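Local structure of tRNA (cytosine(72)-C(5))-methyltransferase (Pyrococcus horikoshii, 5ZVE) at residues Ala115-Ile119 / Tyr144-Thr148; Gly136-Met142 / Leu154-Leu160; Ile309-Gly315 / Arg380-Asp384; Glu331-Met337 / Phe375-Leu379. The protein methylates the C5 position of cytosine 72 in several tRNAs, using S-adenosyl-L-methionine as the methyl donor. One frame throughout, in Å; residues are numbered along the deposited sequence.

How the interactions relate
Interactions 1 and 2, both partly buried, belong to the PUA domain; interactions 3 and 4 lie on the opposite side of the chain's centre, in the methyltransferase domain, the centres of interactions 1 and 3 being about 61 Å apart. The two PUA contacts touch, Met147 packing against Ala140 and Met142. Interaction 1 is a ring laid on a turn, whereas interaction 2 is a ladder of backbone bonds with a salt bridge at one end. Interactions 3 and 4 share strand 374-381 and touch where Ile309 packs against Met337: the strand's middle, in the wholly buried interaction 4, meets a helix through apolar side chains, while its end reaches the surface, where charges and backbone carbonyls take over.

Interaction 1 of 4, residues Ala115-Ile119 / Tyr144-Thr148; sequences ADKNI and YKEMT
Tyr144, the residue most covered by this contact, lays its aromatic ring against the segment 115-119, which holds a type I turn from Asp116 to Ile119. Lys117 CA sits over one face in a CH-pi contact, 3.9 Å from the centroid of the Tyr144 ring, and the lysine's methylenes run alongside the ring, bringing CE to 3.4 Å from Tyr144 OH. A long aliphatic chain suits this place, since it can line a ring at the surface. Tyr144 CG is anti to its own nitrogen (chi1 166°), which turns the ring toward Lys117 and Ala115. Small Ala115 fits close, its CB 4.1 Å from Tyr144 CD1, and Ile119 CG2 meets Met147 CE at the same separation, the two side chains crossing nearly at right angles.

Among polar contacts, Tyr144 N donates to Ile119 O at 2.8 Å, tying the helix start to the end of the turn. Within that turn Asp116 OD1 accepts from Asn118 N, an Asx turn. A water bonded to Tyr144 OH also makes a weak bond to Ala115 N. Were a leucine to replace Tyr144, Lys117 would probably lose the flat face it lies on and the water its phenolic partner.

Ile119 and Met147 continue inward onto Val91 of strand 90-93 and Ala140 of strand 134-140, so turn and helix 144-147 together cover one end of the PUA sheet.

Interaction 2 of 4, residues Gly136-Met142 / Leu154-Leu160; sequences GIGIARM and LAVEVTL
Arg141 and Glu157 form a salt bridge on one side of a strand pair, crossing at an angle with their guanidinium and carboxylate planes 41° apart. The arginine grips side-on: NE and NH2 both donate to Glu157 OE1, the NH2 bond being 2.8 Å long, and the oxygen lies close to the guanidinium plane. A bend at chi2 (-52°) turns the arginine back along the strand, laying its guanidinium over Ile139 CG2, while Glu157 reaches out fully extended. Across the pair, Ile139 CD1 lies 3.6 Å from Thr159 OG1.

These strands, 134-140 and 154-161, are antiparallel neighbours in the mixed sheet of the PUA domain. Ile139 and Glu157 form a hydrogen-bonded pair, with Ile139 N to Glu157 O at 2.8 Å; Ala140 and Val156 form a non-hydrogen-bonded one. At Ile137 a classic beta bulge sets both Thr159 and Leu160 against a single residue, and the CB atoms of Ile137 and Leu160 come within 4.0 Å. Gly138 suits its place, since a CB there would collide with Glu157 O. At the other end, the extended Met142 passes over the backbone of 154-155, its CG 3.3 Å from Leu154 O, and its SD faces Ala155 CB.

Interaction 3 of 4, residues Ile309-Gly315 / Arg380-Asp384; sequences IKSLRRG and RKVKD
Lys381 threads its fully extended chain along the segment 309-315, where helix 291-310 ends and the chain leads to strand 316-322 of the Rossmann-like methyltransferase fold. This is the tightly packed part. All four torsions are near 180°, with CG anti to the backbone N (chi1 178°), which carries the ammonium inward past Leu312, whose CB is 3.7 Å from Lys381 CD. Lys381 NZ donates to Ile309 O at 2.7 Å and to Leu312 O at 2.8 Å, and forms a salt bridge with Asp384 OD1. Three oxygens thus hold one buried nitrogen, and the carboxylate probably offsets its charge; lysine suits the place because its length spans the gap and its end can donate three times. With a methionine in its place, the carbonyls of Ile309 and Leu312 would probably lose this donor and Asp384 one of its positive partners.

The backbones meet at Gly315, whose N donates to Lys381 O. Glycine is favoured here because phi is positive (79°) and a side chain would be jammed against the preceding carbonyl.

The outer side is looser and largely exposed. Arg314 bends at chi3 to meet Asp384 at about a right angle, completing a network in which the terminal Asp384 joins two cations, although the modelled length of the outer bridge is too short to trust. Arg380 curls beside the glycine, its CD resting 3.2 Å from Gly315 O.

Interaction 4 of 4, residues Glu331-Met337 / Phe375-Leu379; sequences EGNVKFM and FIAKL
Met337 and Leu379 make the closest approach between this helix and strand, Met337 CE lying 3.3 Å from Leu379 CD1, tighter than usual for two carbons. The methionine has CG anti to its carbonyl carbon and runs on extended until it bends at chi3 (-64°). That bend folds the methyl back over the leucine, so that CB, SD and CE all border the one branch CD1. A flexible thioether suits such a place because it can follow the shape of a branched neighbour.

One turn earlier, Val334 points directly at the strand. Its CG2 does most of the touching: it lies at the edge of the Phe375 ring, 3.8 Å from CZ, and also 3.9 Å from Ala377 CB. Alanine, with a single methyl, lets the helix come close at this point, where the CA atoms of Val334 and Ala377 are 7.4 Å apart.

Phe375 holds CG anti to its backbone N (chi1 179°), sending the ring out from the strand toward the helix start. There Glu331, bent at chi2, brings its CD to 3.7 Å from Phe375 CE1, carboxylate and ring planes being 49° apart. The buried carboxylate is satisfied elsewhere: OE2 forms a salt bridge with Arg363 and accepts from Ile356 N.

Residues 331-337 of the helix run nearly parallel to residues 375-379 of the strand. Strand 374-381 is the antiparallel strand lying between 316-322 and 342-344, as in class I methyltransferases, with helix 331-339 packed on the sheet; here the Phe375 side chain lies about 8 Å from that of Cys323, the predicted nucleophile.

Interaction 1 of 4, residues Ala115-Ile119 / Tyr144-Thr148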
loop_
_atom_site.group_PDB
_atom_site.type_symbol
_atom_site.label_atom_id
_atom_site.label_comp_id
_atom_site.label_asym_id
_atom_site.label_seq_id
_atom_site.Cartn_x
_atom_site.Cartn_y
_atom_site.Cartn_z
ATOM N N ALA A 115 -3.997 22.755 -20.310
ATOM C CA ALA A 115 -5.373 22.523 -20.727
ATOM C C ALA A 115 -5.720 23.220 -22.036
ATOM O O ALA A 115 -4.987 24.093 -22.506
ATOM C CB ALA A 115 -6.328 22.973 -19.632
ATOM N N ASP A 116 -6.845 22.811 -22.616
ATOM C CA ASP A 116 -7.388 23.434 -23.816
ATOM C C ASP A 116 -7.820 24.857 -23.476
ATOM O O ASP A 116 -8.494 25.082 -22.472
ATOM C CB ASP A 116 -8.560 22.604 -24.356
ATOM C CG ASP A 116 -9.078 23.101 -25.696
ATOM O OD1 ASP A 116 -9.455 24.287 -25.810
ATOM O OD2 ASP A 116 -9.109 22.293 -26.648
ATOM N N LYS A 117 -7.444 25.812 -24.323
ATOM C CA LYS A 117 -7.653 27.225 -24.023
ATOM C C LYS A 117 -9.110 27.679 -24.147
ATOM O O LYS A 117 -9.468 28.750 -23.661
ATOM C CB LYS A 117 -6.767 28.086 -24.932
ATOM C CG LYS A 117 -5.315 27.630 -25.004
ATOM C CD LYS A 117 -4.374 28.817 -24.967
ATOM C CE LYS A 117 -2.928 28.386 -24.755
ATOM N NZ LYS A 117 -2.404 27.533 -25.862
ATOM N N ASN A 118 -9.952 26.866 -24.778
ATOM C CA ASN A 118 -11.362 27.218 -24.950
ATOM C C ASN A 118 -12.211 26.961 -23.704
ATOM O O ASN A 118 -13.398 27.290 -23.672
ATOM C CB ASN A 118 -11.964 26.447 -26.127
ATOM C CG ASN A 118 -11.691 27.106 -27.463
ATOM O OD1 ASN A 118 -11.399 28.299 -27.535
ATOM N ND2 ASN A 118 -11.794 26.328 -28.534
ATOM N N ILE A 119 -11.599 26.386 -22.675
ATOM C CA ILE A 119 -12.344 25.916 -21.514
ATOM C C ILE A 119 -12.826 27.048 -20.604
ATOM O O ILE A 119 -12.039 27.878 -20.149
ATOM C CB ILE A 119 -11.495 24.942 -20.686
ATOM C CG1 ILE A 119 -11.217 23.671 -21.490
ATOM C CG2 ILE A 119 -12.188 24.613 -19.373
ATOM C CD1 ILE A 119 -10.393 22.645 -20.743
ATOM N N TYR A 144 -10.058 28.564 -18.316
ATOM C CA TYR A 144 -8.699 28.165 -18.670
ATOM C C TYR A 144 -7.646 28.965 -17.911
ATOM O O TYR A 144 -6.720 28.395 -17.333
ATOM C CB TYR A 144 -8.450 28.314 -20.169
ATOM C CG TYR A 144 -6.978 28.225 -20.499
ATOM C CD1 TYR A 144 -6.328 26.999 -20.527
ATOM C CD2 TYR A 144 -6.232 29.369 -20.751
ATOM C CE1 TYR A 144 -4.984 26.913 -20.811
ATOM C CE2 TYR A 144 -4.882 29.291 -21.031
ATOM C CZ TYR A 144 -4.263 28.061 -21.059
ATOM O OH TYR A 144 -2.916 27.977 -21.346
ATOM N N LYS A 145 -7.793 30.286 -17.927
ATOM C CA LYS A 145 -6.803 31.187 -17.346
ATOM C C LYS A 145 -6.565 30.913 -15.865
ATOM O O LYS A 145 -5.420 30.784 -15.432
ATOM C CB LYS A 145 -7.232 32.641 -17.540
ATOM C CG LYS A 145 -6.268 33.660 -16.945
ATOM C CD LYS A 145 -6.712 35.088 -17.253
ATOM C CE LYS A 145 -5.770 36.116 -16.639
ATOM N NZ LYS A 145 -4.352 35.896 -17.044
ATOM N N GLU A 146 -7.642 30.817 -15.091
ATOM C CA GLU A 146 -7.523 30.586 -13.652
ATOM C C GLU A 146 -7.020 29.178 -13.340
ATOM O O GLU A 146 -6.267 28.967 -12.387
ATOM C CB GLU A 146 -8.866 30.817 -12.955
ATOM C CG GLU A 146 -8.783 30.717 -11.439
ATOM C CD GLU A 146 -10.142 30.738 -10.772
ATOM O OE1 GLU A 146 -11.160 30.817 -11.494
ATOM O OE2 GLU A 146 -10.191 30.646 -9.527
ATOM N N MET A 147 -7.449 28.220 -14.153
ATOM C CA MET A 147 -7.069 26.820 -13.993
ATOM C C MET A 147 -5.549 26.629 -14.087
ATOM O O MET A 147 -4.960 25.851 -13.334
ATOM C CB MET A 147 -7.787 25.974 -15.049
ATOM C CG MET A 147 -7.737 24.476 -14.833
ATOM S SD MET A 147 -8.634 23.594 -16.131
ATOM C CE MET A 147 -10.329 24.045 -15.763
ATOM N N THR A 148 -4.920 27.342 -15.016
ATOM C CA THR A 148 -3.479 27.224 -15.239
ATOM C C THR A 148 -2.657 28.163 -14.358
ATOM O O THR A 148 -1.429 28.156 -14.423
ATOM C CB THR A 148 -3.110 27.512 -16.714
ATOM O OG1 THR A 148 -3.737 28.729 -17.133
ATOM C CG2 THR A 148 -3.567 26.381 -17.619
HETATM O O HOH W 1 -1.716 25.323 -20.570
#

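Interaction 2 of 4, residues Gly136-Met142 / Leu154-Leu160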
loop_
_atom_site.group_PDB
_atom_site.type_symbol
_atom_site.label_atom_id
_atom_site.label_comp_id
_atom_site.label_asym_id
_atom_site.label_seq_id
_atom_site.Cartn_x
_atom_site.Cartn_y
_atom_site.Cartn_z
ATOM N N GLY A 136 -10.608 10.431 -16.330
ATOM C CA GLY A 136 -11.863 10.960 -15.841
ATOM C C GLY A 136 -12.490 12.022 -16.714
ATOM O O GLY A 136 -11.839 12.612 -17.575
ATOM N N ILE A 137 -13.778 12.244 -16.474
ATOM C CA ILE A 137 -14.571 13.257 -17.154
ATOM C C ILE A 137 -15.331 14.050 -16.098
ATOM O O ILE A 137 -15.748 13.493 -15.090
ATOM C CB ILE A 137 -15.545 12.621 -18.167
ATOM C CG1 ILE A 137 -14.761 12.045 -19.348
ATOM C CG2 ILE A 137 -16.542 13.638 -18.683
ATOM C CD1 ILE A 137 -15.600 11.216 -20.269
ATOM N N GLY A 138 -15.485 15.352 -16.308
ATOM C CA GLY A 138 -16.114 16.190 -15.311
ATOM C C GLY A 138 -16.476 17.560 -15.838
ATOM O O GLY A 138 -16.539 17.777 -17.051
ATOM N N ILE A 139 -16.717 18.488 -14.917
ATOM C CA ILE A 139 -17.179 19.829 -15.264
ATOM C C ILE A 139 -16.202 20.860 -14.702
ATOM O O ILE A 139 -15.894 20.857 -13.507
ATOM C CB ILE A 139 -18.616 20.120 -14.732
ATOM C CG1 ILE A 139 -19.687 19.439 -15.593
ATOM C CG2 ILE A 139 -18.906 21.610 -14.758
ATOM C CD1 ILE A 139 -19.792 17.938 -15.452
ATOM N N ALA A 140 -15.703 21.728 -15.575
ATOM C CA ALA A 140 -14.749 22.756 -15.180
ATOM C C ALA A 140 -15.396 23.770 -14.243
ATOM O O ALA A 140 -16.493 24.257 -14.504
ATOM C CB ALA A 140 -14.182 23.456 -16.405
ATOM N N ARG A 141 -14.720 24.058 -13.137
ATOM C CA ARG A 141 -15.171 25.071 -12.195
ATOM C C ARG A 141 -14.266 26.296 -12.244
ATOM O O ARG A 141 -14.407 27.222 -11.448
ATOM C CB ARG A 141 -15.230 24.490 -10.780
ATOM C CG ARG A 141 -16.247 23.367 -10.643
ATOM C CD ARG A 141 -17.611 23.811 -11.156
ATOM N NE ARG A 141 -18.609 22.751 -11.050
ATOM C CZ ARG A 141 -19.789 22.771 -11.664
ATOM N NH1 ARG A 141 -20.120 23.798 -12.432
ATOM N NH2 ARG A 141 -20.638 21.760 -11.514
ATOM N N MET A 142 -13.330 26.279 -13.185
ATOM C CA MET A 142 -12.483 27.429 -13.473
ATOM C C MET A 142 -12.389 27.626 -14.971
ATOM O O MET A 142 -12.507 26.671 -15.736
ATOM C CB MET A 142 -11.074 27.250 -12.898
ATOM C CG MET A 142 -10.999 27.109 -11.396
ATOM S SD MET A 142 -9.288 26.885 -10.869
ATOM C CE MET A 142 -9.424 27.036 -9.092
ATOM N N LEU A 154 -10.798 24.380 -6.600
ATOM C CA LEU A 154 -11.333 23.309 -7.435
ATOM C C LEU A 154 -11.286 23.675 -8.918
ATOM O O LEU A 154 -11.850 24.685 -9.336
ATOM C CB LEU A 154 -12.769 22.989 -7.014
ATOM C CG LEU A 154 -13.519 21.901 -7.782
ATOM C CD1 LEU A 154 -12.749 20.592 -7.754
ATOM C CD2 LEU A 154 -14.914 21.711 -7.185
ATOM N N ALA A 155 -10.628 22.837 -9.715
ATOM C CA ALA A 155 -10.462 23.108 -11.138
ATOM C C ALA A 155 -11.475 22.335 -11.977
ATOM O O ALA A 155 -12.128 22.898 -12.858
ATOM C CB ALA A 155 -9.040 22.777 -11.577
ATOM N N VAL A 156 -11.592 21.041 -11.721
ATOM C CA VAL A 156 -12.601 20.234 -12.390
ATOM C C VAL A 156 -13.344 19.390 -11.370
ATOM O O VAL A 156 -12.737 18.629 -10.619
ATOM C CB VAL A 156 -11.995 19.307 -13.464
ATOM C CG1 VAL A 156 -13.089 18.492 -14.138
ATOM C CG2 VAL A 156 -11.213 20.109 -14.494
ATOM N N GLU A 157 -14.663 19.532 -11.343
ATOM C CA GLU A 157 -15.490 18.621 -10.575
ATOM C C GLU A 157 -15.625 17.337 -11.369
ATOM O O GLU A 157 -16.248 17.319 -12.431
ATOM C CB GLU A 157 -16.862 19.238 -10.279
ATOM C CG GLU A 157 -17.807 18.325 -9.524
ATOM C CD GLU A 157 -19.180 18.946 -9.333
ATOM O OE1 GLU A 157 -19.359 20.130 -9.689
ATOM O OE2 GLU A 157 -20.078 18.255 -8.815
ATOM N N VAL A 158 -15.021 16.266 -10.861
ATOM C CA VAL A 158 -14.992 14.998 -11.579
ATOM C C VAL A 158 -16.271 14.218 -11.281
ATOM O O VAL A 158 -16.427 13.632 -10.213
ATOM C CB VAL A 158 -13.743 14.164 -11.206
ATOM C CG1 VAL A 158 -13.704 12.863 -11.987
ATOM C CG2 VAL A 158 -12.481 14.965 -11.478
ATOM N N THR A 159 -17.185 14.234 -12.244
ATOM C CA THR A 159 -18.483 13.598 -12.114
ATOM C C THR A 159 -18.482 12.212 -12.740
ATOM O O THR A 159 -19.399 11.423 -12.525
ATOM C CB THR A 159 -19.572 14.443 -12.779
ATOM O OG1 THR A 159 -19.216 14.662 -14.150
ATOM C CG2 THR A 159 -19.702 15.782 -12.078
ATOM N N LEU A 160 -17.463 11.932 -13.541
ATOM C CA LEU A 160 -17.315 10.611 -14.129
ATOM C C LEU A 160 -15.862 10.164 -14.103
ATOM O O LEU A 160 -15.176 10.187 -15.126
ATOM C CB LEU A 160 -17.843 10.595 -15.565
ATOM C CG LEU A 160 -18.023 9.195 -16.159
ATOM C CD1 LEU A 160 -19.157 8.451 -15.454
ATOM C CD2 LEU A 160 -18.273 9.291 -17.653
#

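Interaction 3 of 4, residues Ile309-Gly315 / Arg380-Asp384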
loop_
_atom_site.group_PDB
_atom_site.type_symbol
_atom_site.label_atom_id
_atom_site.label_comp_id
_atom_site.label_asym_id
_atom_site.label_seq_id
_atom_site.Cartn_x
_atom_site.Cartn_y
_atom_site.Cartn_z
ATOM N N ILE A 309 18.348 -10.591 11.356
ATOM C CA ILE A 309 18.747 -11.913 11.824
ATOM C C ILE A 309 19.720 -11.819 12.998
ATOM O O ILE A 309 19.574 -12.528 13.994
ATOM C CB ILE A 309 19.394 -12.728 10.684
ATOM C CG1 ILE A 309 18.356 -13.042 9.602
ATOM C CG2 ILE A 309 20.010 -14.014 11.216
ATOM C CD1 ILE A 309 18.941 -13.739 8.386
ATOM N N LYS A 310 20.703 -10.932 12.883
ATOM C CA LYS A 310 21.702 -10.764 13.935
ATOM C C LYS A 310 21.116 -10.112 15.183
ATOM O O LYS A 310 21.667 -10.244 16.273
ATOM C CB LYS A 310 22.880 -9.930 13.429
ATOM C CG LYS A 310 23.764 -10.637 12.416
ATOM C CD LYS A 310 25.066 -9.875 12.178
ATOM C CE LYS A 310 24.808 -8.458 11.689
ATOM N NZ LYS A 310 26.078 -7.713 11.425
ATOM N N SER A 311 19.995 -9.415 15.025
ATOM C CA SER A 311 19.358 -8.743 16.153
ATOM C C SER A 311 18.220 -9.560 16.746
ATOM O O SER A 311 17.548 -9.114 17.675
ATOM C CB SER A 311 18.829 -7.373 15.728
ATOM O OG SER A 311 19.866 -6.544 15.231
ATOM N N LEU A 312 18.000 -10.755 16.210
ATOM C CA LEU A 312 16.952 -11.628 16.726
ATOM C C LEU A 312 17.518 -12.581 17.760
ATOM O O LEU A 312 18.589 -13.157 17.561
ATOM C CB LEU A 312 16.297 -12.433 15.599
ATOM C CG LEU A 312 14.976 -11.951 15.001
ATOM C CD1 LEU A 312 14.500 -12.943 13.948
ATOM C CD2 LEU A 312 13.912 -11.762 16.074
ATOM N N ARG A 313 16.805 -12.745 18.868
ATOM C CA ARG A 313 17.136 -13.816 19.792
ATOM C C ARG A 313 16.923 -15.135 19.076
ATOM O O ARG A 313 16.102 -15.221 18.159
ATOM C CB ARG A 313 16.279 -13.766 21.055
ATOM C CG ARG A 313 16.346 -12.466 21.821
ATOM C CD ARG A 313 15.404 -12.498 23.013
ATOM N NE ARG A 313 15.781 -13.542 23.964
ATOM C CZ ARG A 313 15.173 -13.749 25.128
ATOM N NH1 ARG A 313 14.149 -12.988 25.487
ATOM N NH2 ARG A 313 15.586 -14.723 25.929
ATOM N N ARG A 314 17.680 -16.151 19.473
ATOM C CA ARG A 314 17.378 -17.508 19.055
ATOM C C ARG A 314 15.965 -17.815 19.520
ATOM O O ARG A 314 15.567 -17.398 20.605
ATOM C CB ARG A 314 18.387 -18.508 19.629
ATOM C CG ARG A 314 19.772 -18.426 18.996
ATOM C CD ARG A 314 20.768 -19.350 19.690
ATOM N NE ARG A 314 21.011 -18.964 21.078
ATOM C CZ ARG A 314 21.940 -18.091 21.457
ATOM N NH1 ARG A 314 22.718 -17.513 20.551
ATOM N NH2 ARG A 314 22.095 -17.798 22.740
ATOM N N GLY A 315 15.207 -18.536 18.701
ATOM C CA GLY A 315 13.794 -18.738 18.962
ATOM C C GLY A 315 12.954 -17.531 18.564
ATOM O O GLY A 315 11.727 -17.555 18.669
ATOM N N ARG A 380 11.500 -18.380 11.825
ATOM C CA ARG A 380 11.967 -18.628 13.176
ATOM C C ARG A 380 13.489 -18.801 13.159
ATOM O O ARG A 380 14.020 -19.587 12.369
ATOM C CB ARG A 380 11.266 -19.868 13.739
ATOM C CG ARG A 380 11.891 -20.499 14.965
ATOM C CD ARG A 380 11.793 -19.593 16.176
ATOM N NE ARG A 380 10.464 -19.016 16.402
ATOM C CZ ARG A 380 9.359 -19.708 16.675
ATOM N NH1 ARG A 380 9.398 -21.028 16.773
ATOM N NH2 ARG A 380 8.210 -19.071 16.866
ATOM N N LYS A 381 14.186 -18.050 14.009
ATOM C CA LYS A 381 15.643 -18.137 14.096
ATOM C C LYS A 381 16.065 -19.337 14.938
ATOM O O LYS A 381 15.990 -19.294 16.166
ATOM C CB LYS A 381 16.231 -16.855 14.687
ATOM C CG LYS A 381 17.741 -16.893 14.845
ATOM C CD LYS A 381 18.293 -15.561 15.322
ATOM C CE LYS A 381 19.813 -15.596 15.401
ATOM N NZ LYS A 381 20.393 -14.285 15.809
ATOM N N VAL A 382 16.509 -20.405 14.280
ATOM C CA VAL A 382 16.846 -21.633 14.992
ATOM C C VAL A 382 18.266 -21.616 15.561
ATOM O O VAL A 382 18.549 -22.307 16.541
ATOM C CB VAL A 382 16.688 -22.868 14.084
ATOM C CG1 VAL A 382 15.227 -23.053 13.696
ATOM C CG2 VAL A 382 17.565 -22.739 12.848
ATOM N N LYS A 383 19.145 -20.819 14.959
ATOM C CA LYS A 383 20.525 -20.688 15.432
ATOM C C LYS A 383 21.202 -19.451 14.847
ATOM O O LYS A 383 20.660 -18.801 13.952
ATOM C CB LYS A 383 21.333 -21.941 15.083
ATOM C CG LYS A 383 21.766 -22.027 13.627
ATOM C CD LYS A 383 22.597 -23.277 13.381
ATOM C CE LYS A 383 22.964 -23.425 11.913
ATOM N NZ LYS A 383 23.889 -24.574 11.689
ATOM N N ASP A 384 22.389 -19.125 15.354
ATOM C CA ASP A 384 23.133 -17.967 14.865
ATOM C C ASP A 384 24.073 -18.353 13.728
ATOM O O ASP A 384 25.114 -18.966 13.957
ATOM C CB ASP A 384 23.929 -17.322 15.998
ATOM C CG ASP A 384 23.059 -16.931 17.171
ATOM O OD1 ASP A 384 22.434 -15.851 17.116
ATOM O OD2 ASP A 384 22.996 -17.706 18.147
#

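Interaction 4 of 4, residues Glu331-Met337 / Phe375-Leu379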
loop_
_atom_site.group_PDB
_atom_site.type_symbol
_atom_site.label_atom_id
_atom_site.label_comp_id
_atom_site.label_asym_id
_atom_site.label_seq_id
_atom_site.Cartn_x
_atom_site.Cartn_y
_atom_site.Cartn_z
ATOM N N GLU A 331 11.010 -14.704 -2.727
ATOM C CA GLU A 331 11.470 -16.070 -2.485
ATOM C C GLU A 331 12.998 -16.150 -2.502
ATOM O O GLU A 331 13.598 -16.890 -1.720
ATOM C CB GLU A 331 10.873 -17.039 -3.508
ATOM C CG GLU A 331 9.393 -17.348 -3.288
ATOM C CD GLU A 331 8.470 -16.358 -3.983
ATOM O OE1 GLU A 331 8.955 -15.296 -4.438
ATOM O OE2 GLU A 331 7.257 -16.646 -4.073
ATOM N N GLY A 332 13.620 -15.386 -3.392
ATOM C CA GLY A 332 15.068 -15.349 -3.483
ATOM C C GLY A 332 15.727 -14.878 -2.199
ATOM O O GLY A 332 16.726 -15.444 -1.766
ATOM N N ASN A 333 15.159 -13.848 -1.580
ATOM C CA ASN A 333 15.704 -13.326 -0.333
ATOM C C ASN A 333 15.329 -14.175 0.877
ATOM O O ASN A 333 15.964 -14.079 1.931
ATOM C CB ASN A 333 15.252 -11.884 -0.108
ATOM C CG ASN A 333 16.248 -10.879 -0.643
ATOM O OD1 ASN A 333 17.367 -11.241 -1.004
ATOM N ND2 ASN A 333 15.856 -9.612 -0.684
ATOM N N VAL A 334 14.297 -15.002 0.744
ATOM C CA VAL A 334 13.995 -15.914 1.831
ATOM C C VAL A 334 14.997 -17.070 1.858
ATOM O O VAL A 334 15.423 -17.495 2.930
ATOM C CB VAL A 334 12.581 -16.472 1.755
ATOM C CG1 VAL A 334 12.329 -17.326 2.985
ATOM C CG2 VAL A 334 11.569 -15.336 1.712
ATOM N N LYS A 335 15.370 -17.573 0.684
ATOM C CA LYS A 335 16.433 -18.574 0.583
ATOM C C LYS A 335 17.719 -18.095 1.255
ATOM O O LYS A 335 18.391 -18.863 1.942
ATOM C CB LYS A 335 16.710 -18.929 -0.879
ATOM C CG LYS A 335 15.627 -19.763 -1.522
ATOM C CD LYS A 335 16.002 -20.125 -2.939
ATOM C CE LYS A 335 14.969 -21.046 -3.557
ATOM N NZ LYS A 335 15.406 -21.533 -4.897
ATOM N N PHE A 336 18.053 -16.825 1.044
ATOM C CA PHE A 336 19.141 -16.176 1.766
ATOM C C PHE A 336 18.992 -16.357 3.284
ATOM O O PHE A 336 19.939 -16.745 3.967
ATOM C CB PHE A 336 19.190 -14.690 1.402
ATOM C CG PHE A 336 20.170 -13.885 2.213
ATOM C CD1 PHE A 336 21.534 -14.084 2.078
ATOM C CD2 PHE A 336 19.728 -12.903 3.086
ATOM C CE1 PHE A 336 22.436 -13.335 2.814
ATOM C CE2 PHE A 336 20.625 -12.152 3.826
ATOM C CZ PHE A 336 21.982 -12.368 3.688
ATOM N N MET A 337 17.794 -16.098 3.798
ATOM C CA MET A 337 17.520 -16.229 5.227
ATOM C C MET A 337 17.672 -17.666 5.705
ATOM O O MET A 337 18.142 -17.924 6.818
ATOM C CB MET A 337 16.108 -15.725 5.551
ATOM C CG MET A 337 15.858 -14.287 5.152
ATOM S SD MET A 337 14.278 -13.589 5.709
ATOM C CE MET A 337 13.089 -14.586 4.853
ATOM N N PHE A 375 3.672 -9.978 -0.668
ATOM C CA PHE A 375 4.449 -11.142 -0.275
ATOM C C PHE A 375 4.689 -11.133 1.227
ATOM O O PHE A 375 5.027 -10.100 1.799
ATOM C CB PHE A 375 5.781 -11.170 -1.035
ATOM C CG PHE A 375 6.663 -12.326 -0.667
ATOM C CD1 PHE A 375 6.461 -13.574 -1.235
ATOM C CD2 PHE A 375 7.696 -12.165 0.243
ATOM C CE1 PHE A 375 7.268 -14.646 -0.893
ATOM C CE2 PHE A 375 8.512 -13.229 0.584
ATOM C CZ PHE A 375 8.299 -14.471 0.016
ATOM N N ILE A 376 4.509 -12.286 1.864
ATOM C CA ILE A 376 4.702 -12.409 3.307
ATOM C C ILE A 376 5.464 -13.682 3.654
ATOM O O ILE A 376 5.055 -14.780 3.274
ATOM C CB ILE A 376 3.359 -12.436 4.082
ATOM C CG1 ILE A 376 2.441 -11.284 3.666
ATOM C CG2 ILE A 376 3.607 -12.408 5.585
ATOM C CD1 ILE A 376 1.081 -11.308 4.388
ATOM N N ALA A 377 6.569 -13.531 4.375
ATOM C CA ALA A 377 7.315 -14.673 4.886
ATOM C C ALA A 377 7.437 -14.594 6.403
ATOM O O ALA A 377 7.738 -13.534 6.951
ATOM C CB ALA A 377 8.699 -14.740 4.242
ATOM N N LYS A 378 7.221 -15.718 7.079
ATOM C CA LYS A 378 7.372 -15.775 8.528
ATOM C C LYS A 378 8.443 -16.776 8.911
ATOM O O LYS A 378 8.341 -17.956 8.572
ATOM C CB LYS A 378 6.059 -16.158 9.207
ATOM C CG LYS A 378 6.164 -16.233 10.721
ATOM C CD LYS A 378 5.025 -17.035 11.310
ATOM C CE LYS A 378 5.032 -16.952 12.822
ATOM N NZ LYS A 378 3.990 -17.821 13.422
ATOM N N LEU A 379 9.459 -16.313 9.635
ATOM C CA LEU A 379 10.593 -17.174 9.963
ATOM C C LEU A 379 10.935 -17.242 11.443
ATOM O O LEU A 379 10.722 -16.293 12.201
ATOM C CB LEU A 379 11.842 -16.729 9.215
ATOM C CG LEU A 379 11.857 -16.767 7.694
ATOM C CD1 LEU A 379 13.273 -16.891 7.240
ATOM C CD2 LEU A 379 11.082 -17.916 7.177
#